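Local coordinates for protein peptidase family U32 (PDB 4HE6) that is of unknown function but forms the C-terminal domain of a putative U32-family peptidase, a small all-beta module, at residues Leu2-Tyr15 and Val75-Lys87. Sequence-based numbering, arbitrary orientation.
Sequences LKTTREFAGLVLGY and VKRPLFPYNMMRK. Unlike the reference sequence in segment 2-15: L2 (reference Arg), R6 (reference His).
A9 and G10 both face M85, a classic beta bulge where the first and last strands of an antiparallel sheet pair as neighbours in its interior. M85 O takes two donors, A9 N at 2.8 Å and G10 N, while M85 N returns a bond to G10 O. Further along, V12 N donates to N83 O of the type II turn F80-N83, and Y82 N to V12 O at 2.7 Å. In one of its two conformers, M84 bends at its thioether (chi3 65°) and lays CE over the F8 ring, 3.5 Å from the centroid: a CH-pi contact, Met-aromatic through the sulfur farther above. L11 CD2 meets the edge of the Y82 ring. The Y15 ring has L79 N above one face, CE1 3.4 Å from V75 CG2 and CE2 against P78 CA and CB, while a water joins Y15 OH to V75 O. With the ring cut back to an alanine here, V75 CG2 and P78 would probably lose their aromatic partner and V75 O its water link. Beyond these segments, R86 NE salt-bridges E37 and N83 ND2 donates to P41 O. Within the turn, N83 OD1 receives F80 N at 2.9 Å, from above its carbonyl plane.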
loop_
_atom_site.group_PDB
_atom_site.type_symbol
_atom_site.label_atom_id
_atom_site.label_comp_id
_atom_site.label_asym_id
_atom_site.label_seq_id
_atom_site.Cartn_x
_atom_site.Cartn_y
_atom_site.Cartn_z
ATOM N N LEU A 2 -12.339 6.881 11.466
ATOM C CA LEU A 2 -10.981 7.321 11.189
ATOM C C LEU A 2 -10.718 8.650 11.890
ATOM O O LEU A 2 -11.440 9.624 11.620
ATOM C CB LEU A 2 -10.804 7.550 9.687
ATOM C CG LEU A 2 -9.408 7.969 9.232
ATOM C CD1 LEU A 2 -8.378 6.921 9.541
ATOM C CD2 LEU A 2 -9.457 8.309 7.738
ATOM N N LYS A 3 -9.736 8.700 12.792
ATOM C CA LYS A 3 -9.441 9.940 13.522
ATOM C C LYS A 3 -8.088 10.524 13.143
ATOM O O LYS A 3 -7.972 11.767 13.132
ATOM C CB LYS A 3 -9.547 9.683 15.024
ATOM C CG LYS A 3 -11.028 9.542 15.435
ATOM C CD LYS A 3 -11.137 9.294 16.911
ATOM C CE LYS A 3 -12.513 8.848 17.345
ATOM N NZ LYS A 3 -12.713 7.379 17.364
ATOM N N THR A 4 -7.095 9.667 12.937
ATOM C CA THR A 4 -5.743 10.147 12.705
ATOM C C THR A 4 -4.979 9.287 11.707
ATOM O O THR A 4 -5.370 8.190 11.359
ATOM C CB THR A 4 -4.928 10.147 14.017
ATOM O OG1 THR A 4 -4.984 8.789 14.482
ATOM C CG2 THR A 4 -5.533 10.919 15.152
ATOM N N THR A 5 -3.838 9.796 11.313
ATOM C CA THR A 5 -2.884 9.122 10.464
ATOM C C THR A 5 -2.162 7.960 11.123
ATOM O O THR A 5 -1.395 7.242 10.487
ATOM C CB THR A 5 -1.837 10.134 9.934
ATOM O OG1 THR A 5 -1.450 10.889 11.097
ATOM C CG2 THR A 5 -2.463 11.052 8.937
ATOM N N ARG A 6 -2.409 7.696 12.402
ATOM C CA ARG A 6 -1.818 6.516 13.043
ATOM C C ARG A 6 -2.510 5.233 12.541
ATOM O O ARG A 6 -1.971 4.146 12.727
ATOM C CB ARG A 6 -1.998 6.468 14.541
ATOM C CG ARG A 6 -1.552 7.586 15.420
ATOM C CD ARG A 6 -0.451 8.587 15.159
ATOM N NE ARG A 6 0.262 8.802 13.861
ATOM C CZ ARG A 6 1.106 8.642 12.879
ATOM N NH1 ARG A 6 1.924 7.650 12.898
ATOM N NH2 ARG A 6 1.289 9.392 11.756
ATOM N N GLU A 7 -3.694 5.335 11.979
ATOM C CA GLU A 7 -4.590 4.221 11.712
ATOM C C GLU A 7 -4.371 3.551 10.378
ATOM O O GLU A 7 -5.090 2.630 9.956
ATOM C CB GLU A 7 -6.062 4.757 11.784
ATOM C CG GLU A 7 -6.404 5.170 13.219
ATOM C CD GLU A 7 -7.807 5.717 13.298
ATOM O OE1 GLU A 7 -7.967 6.826 13.844
ATOM O OE2 GLU A 7 -8.770 5.055 12.793
ATOM N N PHE A 8 -3.361 4.058 9.656
ATOM C CA PHE A 8 -3.138 3.365 8.400
ATOM C C PHE A 8 -1.680 3.590 7.982
ATOM O O PHE A 8 -1.024 4.497 8.481
ATOM C CB PHE A 8 -4.146 3.721 7.312
ATOM C CG PHE A 8 -4.166 5.168 6.929
ATOM C CD1 PHE A 8 -4.696 6.168 7.716
ATOM C CD2 PHE A 8 -3.604 5.564 5.711
ATOM C CE1 PHE A 8 -4.715 7.503 7.327
ATOM C CE2 PHE A 8 -3.662 6.886 5.320
ATOM C CZ PHE A 8 -4.193 7.872 6.118
ATOM N N ALA A 9 -1.228 2.760 7.058
ATOM C CA ALA A 9 0.122 2.807 6.571
ATOM C C ALA A 9 0.277 3.320 5.169
ATOM O O ALA A 9 1.379 3.705 4.785
ATOM C CB ALA A 9 0.716 1.405 6.657
ATOM N N GLY A 10 -0.807 3.329 4.381
ATOM C CA GLY A 10 -0.694 3.839 3.039
ATOM C C GLY A 10 -2.066 4.199 2.498
ATOM O O GLY A 10 -3.090 3.640 2.906
ATOM N N LEU A 11 -2.051 5.082 1.539
ATOM C CA LEU A 11 -3.245 5.495 0.802
ATOM C C LEU A 11 -3.036 5.129 -0.662
ATOM O O LEU A 11 -2.012 5.502 -1.246
ATOM C CB LEU A 11 -3.444 7.000 0.948
ATOM C CG LEU A 11 -4.660 7.634 0.287
ATOM C CD1 LEU A 11 -5.911 7.111 0.950
ATOM C CD2 LEU A 11 -4.626 9.153 0.408
ATOM N N VAL A 12 -3.948 4.377 -1.246
ATOM C CA VAL A 12 -3.775 3.993 -2.660
ATOM C C VAL A 12 -4.008 5.211 -3.547
ATOM O O VAL A 12 -5.041 5.844 -3.424
ATOM C CB VAL A 12 -4.756 2.858 -3.020
ATOM C CG1 VAL A 12 -4.604 2.477 -4.483
ATOM C CG2 VAL A 12 -4.529 1.656 -2.130
ATOM N N LEU A 13 -3.048 5.528 -4.403
ATOM C CA LEU A 13 -3.186 6.598 -5.368
ATOM C C LEU A 13 -3.628 6.067 -6.735
ATOM O O LEU A 13 -4.171 6.807 -7.532
ATOM C CB LEU A 13 -1.952 7.436 -5.505
ATOM C CG LEU A 13 -1.425 8.103 -4.247
ATOM C CD1 LEU A 13 -0.200 8.916 -4.613
ATOM C CD2 LEU A 13 -2.496 8.947 -3.594
ATOM N N GLY A 14 -3.258 4.810 -7.037
ATOM C CA GLY A 14 -3.546 4.270 -8.359
ATOM C C GLY A 14 -3.300 2.789 -8.347
ATOM O O GLY A 14 -2.649 2.216 -7.476
ATOM N N TYR A 15 -3.858 2.158 -9.371
ATOM C CA TYR A 15 -3.749 0.720 -9.544
ATOM C C TYR A 15 -3.821 0.381 -11.034
ATOM O O TYR A 15 -4.738 0.819 -11.684
ATOM C CB TYR A 15 -4.901 -0.011 -8.789
ATOM C CG TYR A 15 -4.901 -1.481 -9.088
ATOM C CD1 TYR A 15 -3.937 -2.345 -8.607
ATOM C CD2 TYR A 15 -5.912 -2.045 -9.873
ATOM C CE1 TYR A 15 -3.927 -3.697 -8.870
ATOM C CE2 TYR A 15 -5.912 -3.414 -10.177
ATOM C CZ TYR A 15 -4.914 -4.239 -9.674
ATOM O OH TYR A 15 -4.896 -5.595 -9.963
ATOM N N VAL A 75 0.050 -6.018 -5.976
ATOM C CA VAL A 75 -1.000 -6.402 -5.047
ATOM C C VAL A 75 -1.783 -7.560 -5.600
ATOM O O VAL A 75 -1.883 -7.803 -6.815
ATOM C CB VAL A 75 -1.902 -5.196 -4.675
ATOM C CG1 VAL A 75 -1.053 -4.119 -3.921
ATOM C CG2 VAL A 75 -2.603 -4.609 -5.885
ATOM N N LYS A 76 -2.433 -8.286 -4.683
ATOM C CA LYS A 76 -3.055 -9.550 -4.998
ATOM C C LYS A 76 -4.480 -9.510 -5.507
ATOM O O LYS A 76 -4.972 -10.506 -6.055
ATOM C CB LYS A 76 -2.971 -10.446 -3.718
ATOM C CG LYS A 76 -1.569 -10.951 -3.503
ATOM C CD LYS A 76 -0.963 -11.749 -4.615
ATOM C CE LYS A 76 -1.753 -12.943 -5.102
ATOM N NZ LYS A 76 -1.195 -13.672 -6.287
ATOM N N ARG A 77 -5.134 -8.374 -5.334
ATOM C CA ARG A 77 -6.483 -8.148 -5.889
ATOM C C ARG A 77 -6.563 -6.713 -6.350
ATOM O O ARG A 77 -5.750 -5.891 -5.900
ATOM C CB ARG A 77 -7.569 -8.362 -4.852
ATOM C CG ARG A 77 -7.560 -9.702 -4.138
ATOM C CD ARG A 77 -8.769 -9.812 -3.259
ATOM N NE ARG A 77 -8.839 -10.995 -2.459
ATOM C CZ ARG A 77 -9.857 -11.332 -1.692
ATOM N NH1 ARG A 77 -10.872 -10.509 -1.566
ATOM N NH2 ARG A 77 -9.805 -12.468 -1.029
ATOM N N PRO A 78 -7.522 -6.402 -7.209
ATOM C CA PRO A 78 -7.710 -5.013 -7.635
ATOM C C PRO A 78 -8.009 -4.090 -6.488
ATOM O O PRO A 78 -8.620 -4.458 -5.460
ATOM C CB PRO A 78 -8.881 -5.092 -8.617
ATOM C CG PRO A 78 -8.790 -6.515 -9.192
ATOM C CD PRO A 78 -8.414 -7.336 -7.959
ATOM N N LEU A 79 -7.582 -2.836 -6.666
ATOM C CA LEU A 79 -7.767 -1.717 -5.765
ATOM C C LEU A 79 -8.295 -0.524 -6.528
ATOM O O LEU A 79 -8.034 -0.390 -7.728
ATOM C CB LEU A 79 -6.442 -1.318 -5.106
ATOM C CG LEU A 79 -5.876 -2.398 -4.199
ATOM C CD1 LEU A 79 -4.441 -2.015 -3.783
ATOM C CD2 LEU A 79 -6.721 -2.640 -2.964
ATOM N N PHE A 80 -9.016 0.327 -5.806
ATOM C CA PHE A 80 -9.397 1.606 -6.372
ATOM C C PHE A 80 -8.618 2.729 -5.737
ATOM O O PHE A 80 -8.180 2.618 -4.595
ATOM C CB PHE A 80 -10.874 1.850 -6.131
ATOM C CG PHE A 80 -11.778 0.897 -6.795
ATOM C CD1 PHE A 80 -12.336 -0.175 -6.144
ATOM C CD2 PHE A 80 -12.070 1.093 -8.158
ATOM C CE1 PHE A 80 -13.165 -1.075 -6.774
ATOM C CE2 PHE A 80 -12.893 0.203 -8.803
ATOM C CZ PHE A 80 -13.446 -0.866 -8.129
ATOM N N PRO A 81 -8.429 3.836 -6.437
ATOM C CA PRO A 81 -7.808 5.012 -5.819
ATOM C C PRO A 81 -8.554 5.352 -4.545
ATOM O O PRO A 81 -9.760 5.379 -4.464
ATOM C CB PRO A 81 -7.992 6.066 -6.890
ATOM C CG PRO A 81 -7.984 5.295 -8.195
ATOM C CD PRO A 81 -8.782 4.070 -7.851
ATOM N N TYR A 82 -7.741 5.605 -3.502
ATOM C CA TYR A 82 -8.172 6.073 -2.191
ATOM C C TYR A 82 -8.750 5.003 -1.300
ATOM O O TYR A 82 -9.169 5.296 -0.181
ATOM C CB TYR A 82 -9.021 7.383 -2.264
ATOM C CG TYR A 82 -8.171 8.388 -3.013
ATOM C CD1 TYR A 82 -8.316 8.629 -4.339
ATOM C CD2 TYR A 82 -7.092 9.010 -2.384
ATOM C CE1 TYR A 82 -7.516 9.496 -5.076
ATOM C CE2 TYR A 82 -6.279 9.861 -3.076
ATOM C CZ TYR A 82 -6.477 10.105 -4.403
ATOM O OH TYR A 82 -5.651 10.951 -5.116
ATOM N N ASN A 83 -8.670 3.709 -1.737
ATOM C CA ASN A 83 -8.637 2.661 -0.754
ATOM C C ASN A 83 -7.419 2.855 0.153
ATOM O O ASN A 83 -6.500 3.562 -0.176
ATOM C CB ASN A 83 -8.652 1.291 -1.427
ATOM C CG ASN A 83 -10.014 0.912 -2.064
ATOM O OD1 ASN A 83 -10.062 0.217 -3.051
ATOM N ND2 ASN A 83 -11.160 1.379 -1.571
ATOM N N MET A 84 -7.481 2.214 1.299
ATOM C CA MET A 84 -6.477 2.386 2.326
ATOM C C MET A 84 -5.775 1.075 2.622
ATOM O O MET A 84 -6.249 -0.018 2.309
ATOM C CB MET A 84 -7.197 2.923 3.574
ATOM C CG MET A 84 -8.001 4.215 3.397
ATOM S SD MET A 84 -8.792 4.929 4.851
ATOM C CE MET A 84 -7.445 5.411 5.905
ATOM N N MET A 85 -4.604 1.181 3.241
ATOM C CA MET A 85 -3.788 0.050 3.603
ATOM C C MET A 85 -3.329 0.190 5.044
ATOM O O MET A 85 -2.908 1.272 5.448
ATOM C CB MET A 85 -2.517 -0.004 2.717
ATOM C CG MET A 85 -1.743 -1.290 2.874
ATOM S SD MET A 85 -0.158 -1.286 1.985
ATOM C CE MET A 85 0.823 -0.377 3.167
ATOM N N ARG A 86 -3.406 -0.873 5.833
ATOM C CA ARG A 86 -2.930 -0.861 7.219
ATOM C C ARG A 86 -2.087 -2.096 7.445
ATOM O O ARG A 86 -2.220 -3.110 6.789
ATOM C CB ARG A 86 -4.065 -0.779 8.239
ATOM C CG ARG A 86 -5.110 -1.850 8.106
ATOM C CD ARG A 86 -6.288 -1.702 9.081
ATOM N NE ARG A 86 -7.467 -2.473 8.624
ATOM C CZ ARG A 86 -8.716 -2.072 8.630
ATOM N NH1 ARG A 86 -9.112 -0.886 9.075
ATOM N NH2 ARG A 86 -9.689 -2.886 8.174
ATOM N N LYS A 87 -1.176 -2.008 8.402
ATOM C CA LYS A 87 -0.535 -3.257 8.814
ATOM C C LYS A 87 -1.480 -4.291 9.409
ATOM O O LYS A 87 -2.341 -3.860 10.175
ATOM C CB LYS A 87 0.554 -2.854 9.814
ATOM C CG LYS A 87 1.577 -2.000 9.065
ATOM C CD LYS A 87 2.681 -2.801 8.469
ATOM C CE LYS A 87 3.912 -2.985 9.331
ATOM N NZ LYS A 87 4.354 -1.761 10.016
HETATM O O HOH W 1 -7.448 1.343 10.417
HETATM O O HOH W 2 -4.099 -7.725 -8.573
#